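Local coordinates for protein PtLCIB4 H88A mutant (Phaeodactylum tricornutum, PDB 5B5Z) that binds zinc and belongs to the LCIB family of beta-carbonic anhydrases, enzymes that interconvert carbon dioxide and bicarbonate, at residues T52-S57 and L109-S114; A85-G90 and D215-L220. One frame throughout, in Å; residues are numbered along the deposited sequence.

Contact 1: residues T52-S57 and L109-S114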
loop_
_atom_site.group_PDB
_atom_site.type_symbol
_atom_site.label_atom_id
_atom_site.label_comp_id
_atom_site.label_asym_id
_atom_site.label_seq_id
_atom_site.Cartn_x
_atom_site.Cartn_y
_atom_site.Cartn_z
ATOM N N THR A 52 -17.444 -4.684 9.401
ATOM C CA THR A 52 -16.972 -3.838 8.295
ATOM C C THR A 52 -15.511 -4.111 8.007
ATOM O O THR A 52 -14.700 -4.200 8.924
ATOM C CB THR A 52 -17.141 -2.344 8.600
ATOM O OG1 THR A 52 -18.528 -2.054 8.794
ATOM C CG2 THR A 52 -16.626 -1.471 7.439
ATOM N N LEU A 53 -15.182 -4.264 6.727
ATOM C CA LEU A 53 -13.802 -4.383 6.290
ATOM C C LEU A 53 -13.418 -3.081 5.610
ATOM O O LEU A 53 -14.060 -2.687 4.648
ATOM C CB LEU A 53 -13.628 -5.543 5.324
ATOM C CG LEU A 53 -12.220 -5.694 4.739
ATOM C CD1 LEU A 53 -11.183 -6.042 5.797
ATOM C CD2 LEU A 53 -12.242 -6.744 3.662
ATOM N N LEU A 54 -12.403 -2.424 6.151
ATOM C CA LEU A 54 -11.909 -1.162 5.612
ATOM C C LEU A 54 -10.921 -1.419 4.475
ATOM O O LEU A 54 -10.057 -2.299 4.578
ATOM C CB LEU A 54 -11.251 -0.353 6.722
ATOM C CG LEU A 54 -10.641 0.986 6.318
ATOM C CD1 LEU A 54 -11.711 1.935 5.802
ATOM C CD2 LEU A 54 -9.875 1.595 7.490
ATOM N N ALA A 55 -11.065 -0.676 3.377
ATOM C CA ALA A 55 -10.073 -0.733 2.296
ATOM C C ALA A 55 -9.733 0.676 1.866
ATOM O O ALA A 55 -10.578 1.554 1.923
ATOM C CB ALA A 55 -10.598 -1.549 1.110
ATOM N N THR A 56 -8.492 0.889 1.440
ATOM C CA THR A 56 -8.095 2.211 0.935
ATOM C C THR A 56 -7.440 2.103 -0.443
ATOM O O THR A 56 -6.829 1.084 -0.785
ATOM C CB THR A 56 -7.115 2.931 1.879
ATOM O OG1 THR A 56 -5.846 2.267 1.866
ATOM C CG2 THR A 56 -7.646 2.993 3.324
ATOM N N SER A 57 -7.589 3.168 -1.224
ATOM C CA SER A 57 -6.809 3.359 -2.440
ATOM C C SER A 57 -6.281 4.791 -2.393
ATOM O O SER A 57 -6.935 5.748 -2.840
ATOM C CB SER A 57 -7.648 3.106 -3.697
ATOM O OG SER A 57 -6.822 3.137 -4.865
ATOM N N LEU A 109 -15.955 -0.854 3.334
ATOM C CA LEU A 109 -15.887 0.593 3.184
ATOM C C LEU A 109 -14.590 0.914 2.458
ATOM O O LEU A 109 -13.524 0.637 2.984
ATOM C CB LEU A 109 -15.921 1.294 4.534
ATOM C CG LEU A 109 -15.526 2.776 4.512
ATOM C CD1 LEU A 109 -16.436 3.616 3.615
ATOM C CD2 LEU A 109 -15.498 3.319 5.937
ATOM N N LEU A 110 -14.699 1.459 1.249
ATOM C CA LEU A 110 -13.537 1.870 0.456
ATOM C C LEU A 110 -13.340 3.378 0.507
ATOM O O LEU A 110 -14.250 4.134 0.207
ATOM C CB LEU A 110 -13.701 1.421 -1.000
ATOM C CG LEU A 110 -12.618 1.890 -1.970
ATOM C CD1 LEU A 110 -11.299 1.187 -1.680
ATOM C CD2 LEU A 110 -13.074 1.636 -3.388
ATOM N N ILE A 111 -12.150 3.799 0.933
ATOM C CA ILE A 111 -11.748 5.212 0.928
ATOM C C ILE A 111 -10.702 5.407 -0.157
ATOM O O ILE A 111 -9.649 4.781 -0.104
ATOM C CB ILE A 111 -11.117 5.668 2.280
ATOM C CG1 ILE A 111 -11.899 5.135 3.490
ATOM C CG2 ILE A 111 -10.931 7.201 2.316
ATOM C CD1 ILE A 111 -13.303 5.714 3.644
ATOM N N TYR A 112 -10.965 6.260 -1.144
ATOM C CA TYR A 112 -9.965 6.488 -2.190
ATOM C C TYR A 112 -9.837 7.961 -2.496
ATOM O O TYR A 112 -10.738 8.736 -2.229
ATOM C CB TYR A 112 -10.313 5.723 -3.480
ATOM C CG TYR A 112 -11.467 6.275 -4.301
ATOM C CD1 TYR A 112 -12.780 5.872 -4.066
ATOM C CD2 TYR A 112 -11.225 7.146 -5.345
ATOM C CE1 TYR A 112 -13.837 6.373 -4.836
ATOM C CE2 TYR A 112 -12.272 7.658 -6.121
ATOM C CZ TYR A 112 -13.569 7.270 -5.855
ATOM O OH TYR A 112 -14.608 7.771 -6.636
ATOM N N GLY A 113 -8.713 8.323 -3.085
ATOM C CA GLY A 113 -8.553 9.697 -3.492
ATOM C C GLY A 113 -7.185 10.012 -4.002
ATOM O O GLY A 113 -6.212 9.289 -3.785
ATOM N N SER A 114 -7.120 11.150 -4.678
ATOM C CA SER A 114 -5.858 11.770 -4.979
ATOM C C SER A 114 -5.375 12.511 -3.745
ATOM O O SER A 114 -6.067 12.585 -2.743
ATOM C CB SER A 114 -6.024 12.751 -6.134
ATOM O OG SER A 114 -6.951 13.766 -5.756
#

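Contact 2: residues A85-G90 and D215-L220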
loop_
_atom_site.group_PDB
_atom_site.type_symbol
_atom_site.label_atom_id
_atom_site.label_comp_id
_atom_site.label_asym_id
_atom_site.label_seq_id
_atom_site.Cartn_x
_atom_site.Cartn_y
_atom_site.Cartn_z
ATOM N N ALA A 85 0.156 7.781 -6.844
ATOM C CA ALA A 85 -0.910 8.776 -7.039
ATOM C C ALA A 85 -2.276 8.357 -6.493
ATOM O O ALA A 85 -3.238 9.107 -6.612
ATOM C CB ALA A 85 -1.025 9.141 -8.504
ATOM N N GLY A 86 -2.359 7.172 -5.884
ATOM C CA GLY A 86 -3.602 6.690 -5.294
ATOM C C GLY A 86 -4.520 5.879 -6.204
ATOM O O GLY A 86 -5.617 5.502 -5.797
ATOM N N PHE A 87 -4.088 5.604 -7.432
ATOM C CA PHE A 87 -4.864 4.722 -8.312
ATOM C C PHE A 87 -4.974 3.312 -7.753
ATOM O O PHE A 87 -4.043 2.837 -7.128
ATOM C CB PHE A 87 -4.243 4.683 -9.703
ATOM C CG PHE A 87 -4.457 5.948 -10.478
ATOM C CD1 PHE A 87 -5.617 6.135 -11.215
ATOM C CD2 PHE A 87 -3.515 6.956 -10.444
ATOM C CE1 PHE A 87 -5.817 7.317 -11.922
ATOM C CE2 PHE A 87 -3.711 8.137 -11.145
ATOM C CZ PHE A 87 -4.865 8.312 -11.888
ATOM N N PRO A 88 -6.124 2.645 -7.983
ATOM C CA PRO A 88 -6.389 1.299 -7.452
ATOM C C PRO A 88 -5.651 0.204 -8.223
ATOM O O PRO A 88 -6.260 -0.636 -8.871
ATOM C CB PRO A 88 -7.914 1.163 -7.596
ATOM C CG PRO A 88 -8.252 2.036 -8.783
ATOM C CD PRO A 88 -7.313 3.225 -8.636
ATOM N N PHE A 89 -4.332 0.204 -8.111
ATOM C CA PHE A 89 -3.502 -0.715 -8.859
ATOM C C PHE A 89 -3.699 -2.179 -8.452
ATOM O O PHE A 89 -3.338 -3.062 -9.211
ATOM C CB PHE A 89 -2.037 -0.306 -8.726
ATOM C CG PHE A 89 -1.691 0.898 -9.550
ATOM C CD1 PHE A 89 -1.770 0.833 -10.928
ATOM C CD2 PHE A 89 -1.325 2.090 -8.958
ATOM C CE1 PHE A 89 -1.457 1.930 -11.708
ATOM C CE2 PHE A 89 -1.012 3.191 -9.737
ATOM C CZ PHE A 89 -1.084 3.112 -11.110
ATOM N N GLY A 90 -4.282 -2.432 -7.280
ATOM C CA GLY A 90 -4.607 -3.797 -6.887
ATOM C C GLY A 90 -5.566 -4.429 -7.884
ATOM O O GLY A 90 -5.581 -5.648 -8.061
ATOM N N ASP A 215 -10.646 12.582 -10.778
ATOM C CA ASP A 215 -11.586 12.220 -11.845
ATOM C C ASP A 215 -11.176 10.933 -12.536
ATOM O O ASP A 215 -12.025 10.079 -12.829
ATOM C CB ASP A 215 -11.718 13.330 -12.890
ATOM C CG ASP A 215 -12.876 13.073 -13.856
ATOM O OD1 ASP A 215 -14.043 13.114 -13.401
ATOM O OD2 ASP A 215 -12.631 12.820 -15.059
ATOM N N ALA A 216 -9.874 10.792 -12.797
ATOM C CA ALA A 216 -9.369 9.585 -13.425
ATOM C C ALA A 216 -9.539 8.372 -12.508
ATOM O O ALA A 216 -9.887 7.285 -12.953
ATOM C CB ALA A 216 -7.902 9.776 -13.814
ATOM N N GLN A 217 -9.302 8.574 -11.217
ATOM C CA GLN A 217 -9.467 7.522 -10.226
ATOM C C GLN A 217 -10.913 7.079 -10.140
ATOM O O GLN A 217 -11.199 5.889 -10.051
ATOM C CB GLN A 217 -9.032 7.994 -8.839
ATOM C CG GLN A 217 -7.542 8.066 -8.597
ATOM C CD GLN A 217 -7.226 8.360 -7.136
ATOM O OE1 GLN A 217 -8.110 8.325 -6.270
ATOM N NE2 GLN A 217 -5.960 8.642 -6.854
ATOM N N GLN A 218 -11.821 8.046 -10.148
ATOM C CA GLN A 218 -13.222 7.726 -9.931
ATOM C C GLN A 218 -13.716 6.808 -11.056
ATOM O O GLN A 218 -14.468 5.860 -10.815
ATOM C CB GLN A 218 -14.059 9.013 -9.831
ATOM C CG GLN A 218 -15.566 8.773 -9.770
ATOM C CD GLN A 218 -16.184 8.739 -11.157
ATOM O OE1 GLN A 218 -15.938 9.619 -11.972
ATOM N NE2 GLN A 218 -16.969 7.708 -11.432
ATOM N N LYS A 219 -13.265 7.075 -12.276
ATOM C CA LYS A 219 -13.632 6.221 -13.406
ATOM C C LYS A 219 -13.104 4.795 -13.256
ATOM O O LYS A 219 -13.813 3.822 -13.546
ATOM C CB LYS A 219 -13.112 6.831 -14.717
ATOM C CG LYS A 219 -13.761 8.141 -15.087
ATOM C CD LYS A 219 -13.237 8.652 -16.432
ATOM C CE LYS A 219 -13.532 10.122 -16.641
ATOM N NZ LYS A 219 -12.649 10.678 -17.712
ATOM N N LEU A 220 -11.852 4.664 -12.818
ATOM C CA LEU A 220 -11.252 3.342 -12.670
ATOM C C LEU A 220 -11.881 2.574 -11.510
ATOM O O LEU A 220 -12.148 1.372 -11.621
ATOM C CB LEU A 220 -9.733 3.463 -12.484
ATOM C CG LEU A 220 -8.935 2.165 -12.379
ATOM C CD1 LEU A 220 -9.174 1.287 -13.588
ATOM C CD2 LEU A 220 -7.428 2.442 -12.245
#

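Contact 1: residues T52-S57 and L109-S114
Leu54 and Leu109 lie on one face of a parallel two-strand pairing and meet methyl to methyl, CD1 of Leu54 lying 4.0 Å from CD2 of Leu109. Leu54 gets there because its CG stands anti to the backbone N (chi1 178°), which turns CD1 across the gap. The same methyl also packs obliquely on CG1 of Ile111, so one branch bridges two neighbours. The other face carries Ala55, Leu110, Ser57 and Tyr112. There CD1 of Leu110 lies 4.0 Å from CB of Ala55, and CB of Ser57 is 3.7 Å from CB of Tyr112. Tyr112 touches mainly through that CB, since chi1 of 73° sends its ring away from residues 52-57. Five backbone hydrogen bonds lock the pairing, from Leu109 N to Leu53 O (2.9 Å) through to Gly113 N to Ser57 O (3.1 Å). Both strands of this mixed sheet run toward zinc ligands, Cys59 just past 52-57 and His115 just past 109-114. Strands 79-80 and 238-247 flank the pair. Helix 65-75 covers the face of Leu54, Leu109 and Ile111 through Phe71 and Tyr75, while Tyr112 packs on helix 205-228.

Contact 2: residues A85-G90 and D215-L220
The Phe87 ring is met by helix 205-228 from two directions. CG of Gln217 sits over one face in a CH-pi contact, 4.0 Å from the ring centroid and 20° off the normal. Ala216 comes in at the edge, in the ring plane, with its CB 3.7 Å from CE1 of Phe87. Gln217 is the long arm of the contact: with chi1 at -76° and the chain extended beyond CG, its aliphatic part crosses the Phe87 ring and its amide, turned 70° from the ring plane, is carried in to the loop backbone. There NE2 lies 2.8 Å from Ala85 O, and it donates a hydrogen bond to Gly113 O of strand 107-117. Packing is close here, for a side chain on Gly86 would run into that same NE2. Cutting Gln217 back to an alanine takes CG off the Phe87 face and is likely to leave Gly113 O without its amide donor. The Leu220 end, one turn on, is looser and partly exposed. CD2 of Leu220 packs 3.6 Å from CG of Pro88, the centre of an inverse gamma turn, but stays 4.2 Å from CD1 of Phe87; Leu181 of the second subunit also packs on Leu220. Ala85, at the other end, lies beside the metal centre, its side chain about 5 Å from the zinc ion that Cys59, His115 and Cys139 bind. Helix 183-192 adds Met191 against both Phe87 and Leu220. The loop lies between strand 79-80 and helix 91-99 along the chain, with helix 205-228 against it and strand 107-117 reached through Gln217.

Every touching residue of contact 1 is buried, while contact 2 has one that is partly exposed, Leu220. Contact 1 is sheet core, held by a regular backbone ladder with mostly apolar side chains, and a few hydroxyls, on its faces. Contact 2 joins an irregular loop to a helix, and relies on an aromatic ring, a proline and one polar amide instead. The two share no segment, yet they meet directly: Ser57 OG hydrogen-bonds to Gly86 O, and the Gln217 amide makes a second tie, to the other strand. Of the four segments, 85-90 comes close to the zinc ion through Ala85; strand 107-117 reaches it just beyond 109-114, at His115.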